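Local atomic coordinates of EmGH1 (Erythrobacter marinus, PDB entry 5Z87), a protein that probably hydrolyses beta-glucosides, acting as a beta-glucosidase of glycoside hydrolase family 3. Residues 690-695 with 738-743; 707-712 with 768-773; 674-679 with 778-783; 152-157 with 728-733; 684-689 with 745-750. All coordinates share one frame; numbering follows the deposited sequence. Where two conformers were deposited one is given.

Contact 1: 690-695 with 738-743; sequences RVSVSV and VQVVQF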
# COMPACT_ATOMS: atom_id res chain seq x y z
N ARG A 690 -5.69 15.28 -33.89
CA ARG A 690 -4.90 14.25 -34.54
C ARG A 690 -3.42 14.42 -34.19
O ARG A 690 -2.91 15.54 -34.15
CB ARG A 690 -5.11 14.30 -36.05
CG ARG A 690 -6.58 14.13 -36.44
CD ARG A 690 -6.72 13.61 -37.85
NE ARG A 690 -6.44 14.66 -38.81
CZ ARG A 690 -6.64 14.54 -40.12
NH1 ARG A 690 -7.10 13.41 -40.63
NH2 ARG A 690 -6.35 15.57 -40.93
N VAL A 691 -2.76 13.30 -33.92
CA VAL A 691 -1.33 13.28 -33.61
C VAL A 691 -0.69 12.14 -34.40
O VAL A 691 -1.23 11.03 -34.43
CB VAL A 691 -1.08 13.11 -32.10
CG1 VAL A 691 0.41 12.98 -31.83
CG2 VAL A 691 -1.66 14.29 -31.33
N SER A 692 0.44 12.41 -35.04
CA SER A 692 1.15 11.38 -35.80
C SER A 692 2.55 11.17 -35.24
O SER A 692 3.15 12.07 -34.65
CB SER A 692 1.26 11.75 -37.28
OG SER A 692 2.15 12.83 -37.46
N VAL A 693 3.06 9.95 -35.44
CA VAL A 693 4.37 9.52 -34.95
C VAL A 693 5.00 8.66 -36.04
O VAL A 693 4.45 7.62 -36.39
CB VAL A 693 4.26 8.69 -33.66
CG1 VAL A 693 5.66 8.33 -33.13
CG2 VAL A 693 3.44 9.41 -32.61
N SER A 694 6.15 9.08 -36.55
CA SER A 694 6.87 8.25 -37.51
C SER A 694 7.78 7.26 -36.80
O SER A 694 8.44 7.59 -35.80
CB SER A 694 7.69 9.11 -38.49
OG SER A 694 8.80 9.71 -37.86
N VAL A 695 7.81 6.04 -37.32
CA VAL A 695 8.69 4.99 -36.84
C VAL A 695 9.31 4.30 -38.05
O VAL A 695 8.62 4.00 -39.03
CB VAL A 695 7.94 4.00 -35.94
CG1 VAL A 695 6.64 3.62 -36.59
CG2 VAL A 695 8.79 2.78 -35.66
N VAL A 738 9.27 3.02 -43.37
CA VAL A 738 8.76 4.04 -42.46
C VAL A 738 7.24 3.97 -42.46
O VAL A 738 6.62 3.88 -43.53
CB VAL A 738 9.22 5.45 -42.87
CG1 VAL A 738 8.58 6.50 -41.97
CG2 VAL A 738 10.73 5.57 -42.85
N GLN A 739 6.64 4.05 -41.28
CA GLN A 739 5.20 4.29 -41.19
C GLN A 739 4.92 5.48 -40.29
O GLN A 739 5.61 5.71 -39.29
CB GLN A 739 4.45 3.06 -40.69
CG GLN A 739 4.23 2.01 -41.76
CD GLN A 739 3.49 0.79 -41.23
OE1 GLN A 739 2.69 0.90 -40.30
NE2 GLN A 739 3.77 -0.37 -41.82
N VAL A 740 3.91 6.25 -40.67
CA VAL A 740 3.44 7.39 -39.90
C VAL A 740 2.15 6.93 -39.22
O VAL A 740 1.08 6.89 -39.84
CB VAL A 740 3.23 8.61 -40.80
CG1 VAL A 740 2.78 9.82 -39.99
CG2 VAL A 740 4.52 8.93 -41.57
N VAL A 741 2.26 6.53 -37.95
CA VAL A 741 1.11 6.06 -37.18
C VAL A 741 0.24 7.24 -36.79
O VAL A 741 0.74 8.29 -36.36
CB VAL A 741 1.57 5.28 -35.94
CG1 VAL A 741 0.39 4.86 -35.10
CG2 VAL A 741 2.35 4.07 -36.36
N GLN A 742 -1.07 7.10 -36.96
CA GLN A 742 -2.01 8.17 -36.67
C GLN A 742 -2.79 7.84 -35.40
O GLN A 742 -3.29 6.73 -35.25
CB GLN A 742 -2.97 8.37 -37.85
CG GLN A 742 -2.27 8.77 -39.14
CD GLN A 742 -1.90 10.24 -39.17
OE1 GLN A 742 -2.44 11.05 -38.40
NE2 GLN A 742 -0.98 10.61 -40.05
N PHE A 743 -2.86 8.81 -34.49
CA PHE A 743 -3.70 8.72 -33.31
C PHE A 743 -4.68 9.88 -33.29
O PHE A 743 -4.45 10.94 -33.89
CB PHE A 743 -2.88 8.74 -32.01
CG PHE A 743 -1.89 7.61 -31.88
CD1 PHE A 743 -2.30 6.38 -31.41
CD2 PHE A 743 -0.56 7.80 -32.19
CE1 PHE A 743 -1.39 5.34 -31.27
CE2 PHE A 743 0.35 6.77 -32.06
CZ PHE A 743 -0.07 5.53 -31.59
O HOH W 1 0.58 13.45 -40.36
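Val691, Val693 and Val695 pair with Phe743, Val741 and Gln739 as neighbouring antiparallel strands of the smaller sheet in a fibronectin type III-like beta sandwich, the segment axes running 157° apart. The register rests on three reciprocal hydrogen-bonded pairs, six backbone bonds in all. The shortest runs from Phe743 N to Val691 O at 2.8 Å. Between these pairs the alpha carbons add weaker support, as where Ser692 CA comes 3.2 Å from Val741 O.

Phe743 shows how the inner face is filled. Its CB lies 3.7 Å from Val691 O, across the strand gap, and also touches Leu709 of the opposing sheet. With CG anti to the carbonyl carbon (chi1 -60°), the ring starts beside the backbone N, and its edge is turned to the partner strand. CD2 is 4.0 Å from Val691 O, CE2 meets Val693 CG2 at 4.1 Å, and CZ reaches Val707 in the facing sheet. Further along the same face, Val695 CG1 approaches Val741 CG2 at 4.3 Å.

Ser692, Ser694, Val740 and Gln742 occupy the other face. There Ser692 CB packs 3.7 Å from Val740 CG1. The Gln742 chain bends at chi2 (-79°), and its NE2 donates at 3.3 Å to a water that Ser692 OG meets only weakly.

Contact 2: 707-712 with 768-773; sequences VQLYIR and IMAGPD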
# COMPACT_ATOMS: atom_id res chain seq x y z
N VAL A 707 4.04 1.17 -31.07
CA VAL A 707 4.11 2.62 -30.90
C VAL A 707 3.15 3.04 -29.79
O VAL A 707 1.98 2.66 -29.80
CB VAL A 707 3.76 3.30 -32.23
CG1 VAL A 707 3.62 4.79 -32.09
CG2 VAL A 707 4.81 2.94 -33.28
N GLN A 708 3.65 3.81 -28.82
CA GLN A 708 2.90 4.10 -27.60
C GLN A 708 2.72 5.60 -27.40
O GLN A 708 3.69 6.36 -27.46
CB GLN A 708 3.59 3.47 -26.38
CG GLN A 708 3.70 1.95 -26.50
CD GLN A 708 4.62 1.31 -25.47
OE1 GLN A 708 4.72 1.75 -24.32
NE2 GLN A 708 5.30 0.26 -25.89
N LEU A 709 1.48 6.01 -27.13
CA LEU A 709 1.13 7.41 -26.91
C LEU A 709 0.73 7.64 -25.45
O LEU A 709 -0.01 6.83 -24.87
CB LEU A 709 -0.01 7.82 -27.85
CG LEU A 709 -0.38 9.32 -27.92
CD1 LEU A 709 0.63 10.09 -28.76
CD2 LEU A 709 -1.77 9.49 -28.50
N TYR A 710 1.22 8.73 -24.86
CA TYR A 710 0.95 9.09 -23.47
C TYR A 710 0.67 10.58 -23.39
O TYR A 710 1.07 11.36 -24.26
CB TYR A 710 2.14 8.78 -22.54
CG TYR A 710 2.61 7.35 -22.51
CD1 TYR A 710 3.42 6.84 -23.52
CD2 TYR A 710 2.28 6.51 -21.44
CE1 TYR A 710 3.88 5.51 -23.48
CE2 TYR A 710 2.73 5.19 -21.39
CZ TYR A 710 3.53 4.69 -22.42
OH TYR A 710 3.97 3.39 -22.38
N ILE A 711 -0.01 10.99 -22.32
CA ILE A 711 -0.23 12.41 -22.08
C ILE A 711 0.07 12.74 -20.62
O ILE A 711 0.06 11.87 -19.74
CB ILE A 711 -1.67 12.86 -22.42
CG1 ILE A 711 -2.66 12.23 -21.44
CG2 ILE A 711 -2.03 12.51 -23.88
CD1 ILE A 711 -3.84 13.11 -21.14
N ARG A 712 0.33 14.02 -20.38
CA ARG A 712 0.43 14.58 -19.04
C ARG A 712 -0.38 15.86 -19.01
O ARG A 712 -0.15 16.77 -19.81
CB ARG A 712 1.90 14.84 -18.65
CG ARG A 712 2.12 15.93 -17.59
CD ARG A 712 1.65 15.52 -16.19
NE ARG A 712 1.98 16.53 -15.17
CZ ARG A 712 1.49 16.53 -13.93
NH1 ARG A 712 1.84 17.49 -13.08
NH2 ARG A 712 0.67 15.57 -13.54
N ILE A 768 2.08 15.78 -24.85
CA ILE A 768 1.79 14.56 -25.60
C ILE A 768 3.12 13.87 -25.86
O ILE A 768 4.06 14.49 -26.35
CB ILE A 768 1.05 14.86 -26.92
CG1 ILE A 768 -0.35 15.40 -26.63
CG2 ILE A 768 0.96 13.62 -27.77
CD1 ILE A 768 -1.02 15.98 -27.85
N MET A 769 3.19 12.58 -25.51
CA MET A 769 4.44 11.83 -25.56
C MET A 769 4.26 10.57 -26.40
O MET A 769 3.18 9.97 -26.42
CB MET A 769 4.92 11.46 -24.16
CG MET A 769 5.24 12.67 -23.28
SD MET A 769 5.15 12.26 -21.53
CE MET A 769 3.40 12.47 -21.25
N ALA A 770 5.33 10.17 -27.09
CA ALA A 770 5.29 8.97 -27.92
C ALA A 770 6.66 8.33 -27.96
O ALA A 770 7.69 9.00 -27.90
CB ALA A 770 4.79 9.29 -29.33
N GLY A 771 6.67 7.01 -28.08
CA GLY A 771 7.90 6.25 -28.09
C GLY A 771 7.61 4.76 -28.02
O GLY A 771 6.45 4.34 -27.97
N PRO A 772 8.66 3.94 -28.02
CA PRO A 772 8.49 2.48 -27.98
C PRO A 772 8.22 1.89 -26.60
O PRO A 772 8.04 0.67 -26.49
CB PRO A 772 9.83 1.97 -28.54
CG PRO A 772 10.83 3.06 -28.15
CD PRO A 772 10.06 4.34 -28.26
N ASP A 773 8.20 2.70 -25.55
CA ASP A 773 7.89 2.27 -24.19
C ASP A 773 7.72 3.53 -23.35
O ASP A 773 7.95 4.64 -23.83
CB ASP A 773 8.96 1.33 -23.61
CG ASP A 773 10.35 1.96 -23.60
OD1 ASP A 773 10.52 3.03 -22.98
OD2 ASP A 773 11.29 1.38 -24.19
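Leu709 and Ile768 form the apolar centre of this strand pair, Leu709 CD1 meeting Ile768 CG2 at 3.7 Å. Ala770 CB flanks Leu709 CD1 at 4.3 Å, on the face that looks into the fibronectin type III-like sandwich. Leu709 and Ile711 reach Leu745 of the other sheet, while Ile768 reaches Val691.

On the reverse face Met769 bends at chi3 (-85°), and its CE comes to 3.4 Å from Ile711 C, beside the start of Arg712. Antiparallel bonding joins the two backbones in hydrogen-bonded pairs at Tyr710-Met769 and Gln708-Gly771. The tightest of these bonds is Met769 N to Tyr710 O, 2.7 Å with 166° at the hydrogen.

Toward the polar edge, Gln708 extends past the end of the partner strand, and its OE1 lies 3.2 Å from Asp773 CA. Tyr710 OH donates to Gln708 OE1 at 2.6 Å, in the plane of the amide carbonyl. Gln708 NE2 donates to Gly663 O, and Pro772 O accepts from Lys624 NZ. With a donor at OE1 and an acceptor at NE2, the Gln708 amide is defined in its orientation, and turning it over would probably set the amide oxygen against Gly663 O and cost Tyr710 OH its acceptor.

Contact 3: 674-679 with 778-783; sequences GAPQAE and QETRIT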
# COMPACT_ATOMS: atom_id res chain seq x y z
N GLY A 674 10.36 9.29 -34.58
CA GLY A 674 10.24 10.72 -34.55
C GLY A 674 9.45 11.18 -33.34
O GLY A 674 8.91 10.38 -32.57
N ALA A 675 9.39 12.50 -33.17
CA ALA A 675 8.60 13.11 -32.10
C ALA A 675 7.12 13.11 -32.49
O ALA A 675 6.79 13.16 -33.67
CB ALA A 675 9.05 14.55 -31.83
N PRO A 676 6.22 13.08 -31.51
CA PRO A 676 4.79 13.23 -31.84
C PRO A 676 4.55 14.61 -32.42
O PRO A 676 5.13 15.60 -31.98
CB PRO A 676 4.08 13.04 -30.49
CG PRO A 676 5.14 13.40 -29.46
CD PRO A 676 6.44 12.88 -30.06
N GLN A 677 3.71 14.66 -33.45
CA GLN A 677 3.34 15.89 -34.13
C GLN A 677 1.84 16.07 -34.01
O GLN A 677 1.08 15.23 -34.51
CB GLN A 677 3.76 15.87 -35.61
CG GLN A 677 5.22 15.58 -35.87
CD GLN A 677 5.70 16.16 -37.19
OE1 GLN A 677 6.06 15.43 -38.12
NE2 GLN A 677 5.69 17.49 -37.29
N ALA A 678 1.41 17.14 -33.36
CA ALA A 678 -0.00 17.46 -33.27
C ALA A 678 -0.37 18.34 -34.45
O ALA A 678 0.41 19.19 -34.87
CB ALA A 678 -0.34 18.16 -31.95
N GLU A 679 -1.58 18.12 -34.98
CA GLU A 679 -2.06 18.87 -36.13
C GLU A 679 -2.28 20.34 -35.80
O GLU A 679 -2.17 21.20 -36.68
CB GLU A 679 -3.34 18.23 -36.66
CG GLU A 679 -3.97 18.93 -37.84
CD GLU A 679 -5.08 18.11 -38.49
OE1 GLU A 679 -5.75 17.33 -37.77
OE2 GLU A 679 -5.27 18.21 -39.72
N GLN A 778 9.58 10.99 -26.82
CA GLN A 778 9.70 12.39 -27.19
C GLN A 778 8.33 13.03 -27.06
O GLN A 778 7.31 12.34 -26.93
CB GLN A 778 10.26 12.55 -28.61
CG GLN A 778 11.65 11.96 -28.79
CD GLN A 778 12.21 12.22 -30.19
OE1 GLN A 778 11.95 11.45 -31.12
NE2 GLN A 778 12.96 13.29 -30.34
N GLU A 779 8.29 14.35 -27.07
CA GLU A 779 7.07 15.03 -26.65
C GLU A 779 6.82 16.28 -27.47
O GLU A 779 7.70 16.80 -28.16
CB GLU A 779 7.12 15.38 -25.15
CG GLU A 779 8.34 16.17 -24.71
CD GLU A 779 8.27 16.58 -23.25
OE1 GLU A 779 8.14 17.80 -22.99
OE2 GLU A 779 8.34 15.70 -22.35
N THR A 780 5.58 16.74 -27.40
CA THR A 780 5.14 18.01 -27.96
C THR A 780 4.06 18.53 -27.03
O THR A 780 3.49 17.78 -26.24
CB THR A 780 4.63 17.85 -29.39
OG1 THR A 780 4.37 19.14 -29.94
CG2 THR A 780 3.34 16.99 -29.41
N ARG A 781 3.78 19.83 -27.12
CA ARG A 781 2.88 20.47 -26.17
C ARG A 781 1.74 21.16 -26.90
O ARG A 781 1.97 21.93 -27.84
CB ARG A 781 3.64 21.48 -25.32
CG ARG A 781 4.51 20.82 -24.30
CD ARG A 781 5.42 21.83 -23.65
NE ARG A 781 5.79 21.37 -22.32
CZ ARG A 781 6.68 20.41 -22.10
NH1 ARG A 781 7.29 19.83 -23.12
NH2 ARG A 781 6.96 20.04 -20.86
N ILE A 782 0.52 20.92 -26.44
CA ILE A 782 -0.65 21.62 -26.94
C ILE A 782 -1.32 22.35 -25.78
O ILE A 782 -1.07 22.07 -24.60
CB ILE A 782 -1.63 20.67 -27.64
CG1 ILE A 782 -2.17 19.65 -26.63
CG2 ILE A 782 -0.95 19.99 -28.83
CD1 ILE A 782 -3.67 19.53 -26.63
N THR A 783 -2.19 23.29 -26.14
CA THR A 783 -2.97 24.06 -25.17
C THR A 783 -4.45 23.83 -25.43
O THR A 783 -4.90 23.89 -26.57
CB THR A 783 -2.64 25.55 -25.27
OG1 THR A 783 -1.26 25.75 -24.95
CG2 THR A 783 -3.49 26.37 -24.31
O HOH W 2 3.28 19.24 -32.47
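Pro676 and Ala678 meet Gln778, Thr780 and Ile782 in a side-by-side, mainly apolar contact between strands 671-678 and 778-784, which belong to different sheets. The segments run almost the same way, their end-to-end directions only 10° apart, yet no strand ladder joins them. Pro676 carries the closest part of the packing. Its CD sits 3.3 Å from Gln778 O, and its CG comes to 3.8 Å from Glu779 CA.

Thr780 answers from the other strand: its CG2 approaches Pro676 O at 3.4 Å. An alanine in place of Pro676 would probably open a gap beside Gln778 O and Glu779 CA, since the ring carbons CG and CD that fill it would be gone.

This is a lateral seam of the fibronectin type III-like sandwich. Each strand is hydrogen-bonded within its own sheet, Gln677 to Ser692 on one side and Thr780 to Ile768 on the other. Between the sheets, Ala678 CB touches Ile782 CG2 at 3.7 Å, and Leu689 packs on both residues.

A single water supplies a polar link. Thr780 places OG1 anti to the backbone N (chi1 -173°), and that hydroxyl lies 2.8 Å from the water. The same water accepts from Ala678 N at 2.9 Å, so a backbone N-H of one sheet is tied to a side chain of the other.

Contact 4: 152-157 with 728-733; sequences AFRPDM and FQKVLL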
# COMPACT_ATOMS: atom_id res chain seq x y z
N ALA A 152 0.96 -8.84 -26.02
CA ALA A 152 0.94 -8.83 -27.48
C ALA A 152 0.56 -7.47 -28.04
O ALA A 152 0.94 -7.15 -29.17
CB ALA A 152 -0.02 -9.91 -27.99
N PHE A 153 -0.20 -6.68 -27.28
CA PHE A 153 -0.74 -5.41 -27.79
C PHE A 153 -1.42 -5.61 -29.15
O PHE A 153 -1.26 -4.81 -30.08
CB PHE A 153 0.34 -4.32 -27.84
CG PHE A 153 0.71 -3.80 -26.47
CD1 PHE A 153 1.50 -4.56 -25.62
CD2 PHE A 153 0.22 -2.58 -26.02
CE1 PHE A 153 1.83 -4.12 -24.33
CE2 PHE A 153 0.53 -2.11 -24.74
CZ PHE A 153 1.34 -2.89 -23.89
N ARG A 154 -2.20 -6.69 -29.26
CA ARG A 154 -2.94 -7.05 -30.47
C ARG A 154 -4.40 -7.29 -30.09
O ARG A 154 -4.85 -8.44 -30.01
CB ARG A 154 -2.36 -8.29 -31.15
CG ARG A 154 -1.01 -8.09 -31.83
CD ARG A 154 -1.15 -7.17 -33.02
NE ARG A 154 -2.05 -7.71 -34.03
CZ ARG A 154 -1.71 -8.62 -34.94
NH1 ARG A 154 -0.47 -9.09 -34.98
NH2 ARG A 154 -2.61 -9.05 -35.81
N PRO A 155 -5.16 -6.23 -29.80
CA PRO A 155 -6.56 -6.45 -29.42
C PRO A 155 -7.38 -7.09 -30.52
O PRO A 155 -8.35 -7.81 -30.22
CB PRO A 155 -7.06 -5.05 -29.05
CG PRO A 155 -6.02 -4.09 -29.56
CD PRO A 155 -4.74 -4.83 -29.62
N ASP A 156 -7.01 -6.89 -31.79
CA ASP A 156 -7.68 -7.59 -32.89
C ASP A 156 -7.55 -9.10 -32.74
O ASP A 156 -8.51 -9.84 -32.98
CB ASP A 156 -7.12 -7.12 -34.24
CG ASP A 156 -5.61 -7.38 -34.38
OD1 ASP A 156 -4.88 -7.40 -33.37
OD2 ASP A 156 -5.15 -7.55 -35.52
N MET A 157 -6.38 -9.57 -32.32
CA MET A 157 -6.25 -11.01 -32.12
C MET A 157 -6.92 -11.47 -30.83
O MET A 157 -7.38 -12.62 -30.75
CB MET A 157 -4.78 -11.41 -32.14
CG MET A 157 -4.15 -11.31 -33.53
SD MET A 157 -2.41 -11.79 -33.51
CE MET A 157 -2.49 -13.45 -32.83
N PHE A 728 -2.10 3.08 -28.40
CA PHE A 728 -0.98 2.27 -28.88
C PHE A 728 -1.34 1.65 -30.23
O PHE A 728 -2.52 1.50 -30.57
CB PHE A 728 -0.59 1.17 -27.87
CG PHE A 728 -1.62 0.10 -27.69
CD1 PHE A 728 -1.81 -0.89 -28.65
CD2 PHE A 728 -2.40 0.07 -26.54
CE1 PHE A 728 -2.77 -1.88 -28.46
CE2 PHE A 728 -3.35 -0.93 -26.35
CZ PHE A 728 -3.53 -1.91 -27.31
N GLN A 729 -0.31 1.26 -30.96
CA GLN A 729 -0.47 0.67 -32.29
C GLN A 729 0.72 -0.23 -32.57
O GLN A 729 1.85 0.25 -32.69
CB GLN A 729 -0.58 1.76 -33.35
CG GLN A 729 -0.83 1.23 -34.75
CD GLN A 729 -2.04 0.34 -34.82
OE1 GLN A 729 -3.18 0.81 -34.72
NE2 GLN A 729 -1.82 -0.97 -34.98
N LYS A 730 0.49 -1.53 -32.68
CA LYS A 730 1.53 -2.42 -33.17
C LYS A 730 1.68 -2.23 -34.68
O LYS A 730 0.69 -2.19 -35.40
CB LYS A 730 1.21 -3.87 -32.82
CG LYS A 730 2.44 -4.78 -32.82
CD LYS A 730 2.15 -6.13 -32.22
CE LYS A 730 3.33 -6.66 -31.45
NZ LYS A 730 3.07 -7.98 -30.84
N VAL A 731 2.92 -2.04 -35.14
CA VAL A 731 3.22 -1.90 -36.56
C VAL A 731 4.19 -3.00 -36.97
O VAL A 731 4.99 -3.49 -36.17
CB VAL A 731 3.79 -0.52 -36.93
CG1 VAL A 731 2.79 0.57 -36.62
CG2 VAL A 731 5.11 -0.28 -36.22
N LEU A 732 4.09 -3.39 -38.24
CA LEU A 732 5.01 -4.33 -38.86
C LEU A 732 5.75 -3.58 -39.96
O LEU A 732 5.12 -2.91 -40.79
CB LEU A 732 4.26 -5.54 -39.44
CG LEU A 732 5.05 -6.48 -40.36
CD1 LEU A 732 6.19 -7.19 -39.62
CD2 LEU A 732 4.12 -7.50 -41.03
N LEU A 733 7.08 -3.66 -39.95
CA LEU A 733 7.92 -2.86 -40.84
C LEU A 733 8.99 -3.73 -41.47
O LEU A 733 9.64 -4.53 -40.78
CB LEU A 733 8.59 -1.69 -40.09
CG LEU A 733 7.71 -0.58 -39.53
CD1 LEU A 733 8.54 0.47 -38.73
CD2 LEU A 733 6.95 0.08 -40.65
O HOH W 3 -2.00 -2.89 -31.81
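The interface between the N-terminal TIM-barrel region and the fibronectin type III-like domain is held here by Phe153 against Phe728 and by Lys730 reaching Ala152. Residues 152-157 lead into helix 155-171, with Arg154 at its N-cap position, whereas 728-733 ends the outermost strand 724-733.

The two phenyl rings make a T-shaped stack, with planes 82° apart and centroids 4.9 Å apart. Phe153 presents its edge: CD2 stands over the centre of the Phe728 ring, 3.7 Å from Phe728 CG. The edge of the Phe728 ring meets Pro155 tip to tip, CE1 being 3.7 Å from Pro155 CD. Val203 and Val206 of helix 201-216 also touch Phe728.

Lys730 crosses Arg154 at about a right angle, CD to Arg154 CD 3.6 Å, and its NZ donates to Ala152 O at 2.8 Å. A water joins the backbones, donating to Phe153 O at 2.7 Å and accepting from Lys730 N at 3.0 Å.

Arg154 NE and NH2 grip Asp156 side-on. Glu415 makes salt bridges to both Arg154 NH1 and Lys730 NZ, and Ser622 is a further partner of that ammonium. The two cations, 5.6 Å apart from Arg154 NH1 to Lys730 NZ, would probably repel each other without this shared carboxylate, which is likely to offset their like charges.

Contact 5: 684-689 with 745-750; sequences GLQDRL and LGPEDF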
# COMPACT_ATOMS: atom_id res chain seq x y z
N GLY A 684 -9.94 23.64 -28.82
CA GLY A 684 -10.96 23.91 -27.84
C GLY A 684 -11.22 22.73 -26.92
O GLY A 684 -10.87 21.59 -27.22
N LEU A 685 -11.87 22.98 -25.80
CA LEU A 685 -12.08 21.99 -24.79
C LEU A 685 -12.79 20.78 -25.26
O LEU A 685 -12.58 19.73 -24.77
CB LEU A 685 -12.80 22.57 -23.59
CG LEU A 685 -12.23 23.75 -22.83
CD1 LEU A 685 -13.11 24.08 -21.69
CD2 LEU A 685 -10.82 23.56 -22.37
N GLN A 686 -13.66 20.92 -26.21
CA GLN A 686 -14.40 19.77 -26.71
C GLN A 686 -13.86 19.21 -28.02
O GLN A 686 -14.44 18.26 -28.55
CB GLN A 686 -15.88 20.13 -26.87
CG GLN A 686 -16.57 20.36 -25.53
CD GLN A 686 -16.35 19.20 -24.55
OE1 GLN A 686 -16.54 18.03 -24.89
NE2 GLN A 686 -15.94 19.53 -23.32
N ASP A 687 -12.75 19.74 -28.53
CA ASP A 687 -12.22 19.30 -29.81
C ASP A 687 -11.47 17.99 -29.69
O ASP A 687 -10.93 17.64 -28.64
CB ASP A 687 -11.28 20.35 -30.39
CG ASP A 687 -11.98 21.61 -30.77
OD1 ASP A 687 -13.23 21.59 -30.78
OD2 ASP A 687 -11.30 22.62 -31.05
N ARG A 688 -11.43 17.25 -30.80
CA ARG A 688 -10.53 16.14 -30.99
C ARG A 688 -9.27 16.61 -31.71
O ARG A 688 -9.29 17.61 -32.44
CB ARG A 688 -11.20 15.01 -31.76
CG ARG A 688 -12.49 14.53 -31.11
CD ARG A 688 -12.96 13.21 -31.69
NE ARG A 688 -12.04 12.11 -31.41
CZ ARG A 688 -11.98 11.45 -30.26
NH1 ARG A 688 -12.77 11.78 -29.25
NH2 ARG A 688 -11.11 10.46 -30.12
N LEU A 689 -8.17 15.88 -31.52
CA LEU A 689 -6.87 16.29 -32.03
C LEU A 689 -6.17 15.09 -32.67
O LEU A 689 -6.06 14.02 -32.06
CB LEU A 689 -5.99 16.85 -30.91
CG LEU A 689 -4.57 17.25 -31.32
CD1 LEU A 689 -4.60 18.53 -32.14
CD2 LEU A 689 -3.69 17.43 -30.09
N LEU A 745 -6.96 12.04 -30.26
CA LEU A 745 -7.28 12.26 -28.86
C LEU A 745 -8.46 13.22 -28.75
O LEU A 745 -8.69 14.05 -29.63
CB LEU A 745 -6.07 12.81 -28.11
CG LEU A 745 -4.94 11.79 -28.00
CD1 LEU A 745 -3.72 12.44 -27.38
CD2 LEU A 745 -5.42 10.64 -27.16
N GLY A 746 -9.20 13.10 -27.65
CA GLY A 746 -10.31 14.00 -27.40
C GLY A 746 -10.54 14.29 -25.93
O GLY A 746 -9.72 13.97 -25.06
N PRO A 747 -11.70 14.90 -25.63
CA PRO A 747 -12.02 15.29 -24.25
C PRO A 747 -11.90 14.17 -23.23
O PRO A 747 -11.45 14.39 -22.10
CB PRO A 747 -13.48 15.76 -24.35
CG PRO A 747 -13.63 16.20 -25.77
CD PRO A 747 -12.78 15.25 -26.58
N GLU A 748 -12.34 12.96 -23.60
CA GLU A 748 -12.24 11.82 -22.69
C GLU A 748 -10.79 11.45 -22.43
O GLU A 748 -10.51 10.75 -21.45
CB GLU A 748 -12.99 10.62 -23.27
CG GLU A 748 -12.27 9.92 -24.42
CD GLU A 748 -12.54 10.54 -25.82
OE1 GLU A 748 -12.95 11.72 -25.90
OE2 GLU A 748 -12.32 9.82 -26.83
N ASP A 749 -9.87 11.90 -23.28
CA ASP A 749 -8.45 11.62 -23.10
C ASP A 749 -7.75 12.70 -22.30
O ASP A 749 -6.93 12.40 -21.44
CB ASP A 749 -7.78 11.45 -24.46
CG ASP A 749 -8.37 10.30 -25.25
OD1 ASP A 749 -8.36 9.17 -24.72
OD2 ASP A 749 -8.85 10.53 -26.37
N PHE A 750 -8.08 13.96 -22.58
CA PHE A 750 -7.40 15.11 -21.99
C PHE A 750 -7.92 15.47 -20.61
O PHE A 750 -7.21 16.13 -19.85
CB PHE A 750 -7.56 16.32 -22.90
CG PHE A 750 -6.92 16.16 -24.24
CD1 PHE A 750 -5.66 15.59 -24.35
CD2 PHE A 750 -7.56 16.61 -25.38
CE1 PHE A 750 -5.05 15.47 -25.58
CE2 PHE A 750 -6.96 16.49 -26.63
CZ PHE A 750 -5.70 15.93 -26.73
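Leu689 and Leu745 exchange both backbone bonds of an antiparallel pair, Leu689 N to Leu745 O being 2.7 Å. Beyond it, Arg688 NH1 donates to the syn lone pair of Glu748 OE2 at 3.1 Å, nearly straight at 165° and in the guanidinium plane. Arg688 NE is taken up by a salt bridge to Glu744. At the start of helix 747-750, Gly746 N gives its hydrogen to the anti lone pair of Asp749 OD2 at 2.9 Å, and Gly746 O accepts from both Asp749 N and Phe750 N. In the type I turn 684-687, Gly684 N reaches Asp687 OD2 from above the carboxylate plane, and Arg680 pairs with the same oxygen.

Pro747 packs its ring against this turn, CG 3.6 Å from Gln686 O and CD 3.7 Å from Asp687 O. An alanine here would probably open a gap between turn and helix, with CG and CD gone. Deeper in, Leu689 CD2 meets Phe750 CZ at 4.2 Å, and Phe750 packs on Ile782 and Leu784 of strand 778-784.

From the N terminus, contact 4 opens first, at 152-157, and closes at 728-733 over about 570 residues, tying the barrel region to the outermost strand of the larger sheet. The other four open between 674 and 712 and lie in the fibronectin type III-like sandwich. Contact 3 spans the rest: contacts 5, 1 and 2 lie within its interval, and contact 1 lies also within contact 5. Contact 2 crosses contacts 1 and 5, while contact 4 crosses all four. Closing order is 4, 1, 5, 2, 3. Contact 1 pairs two strands of the smaller sheet, contact 2 two of the larger, contact 3 joins their sides, and contact 5 fastens a turn to helix 747-750 at one end.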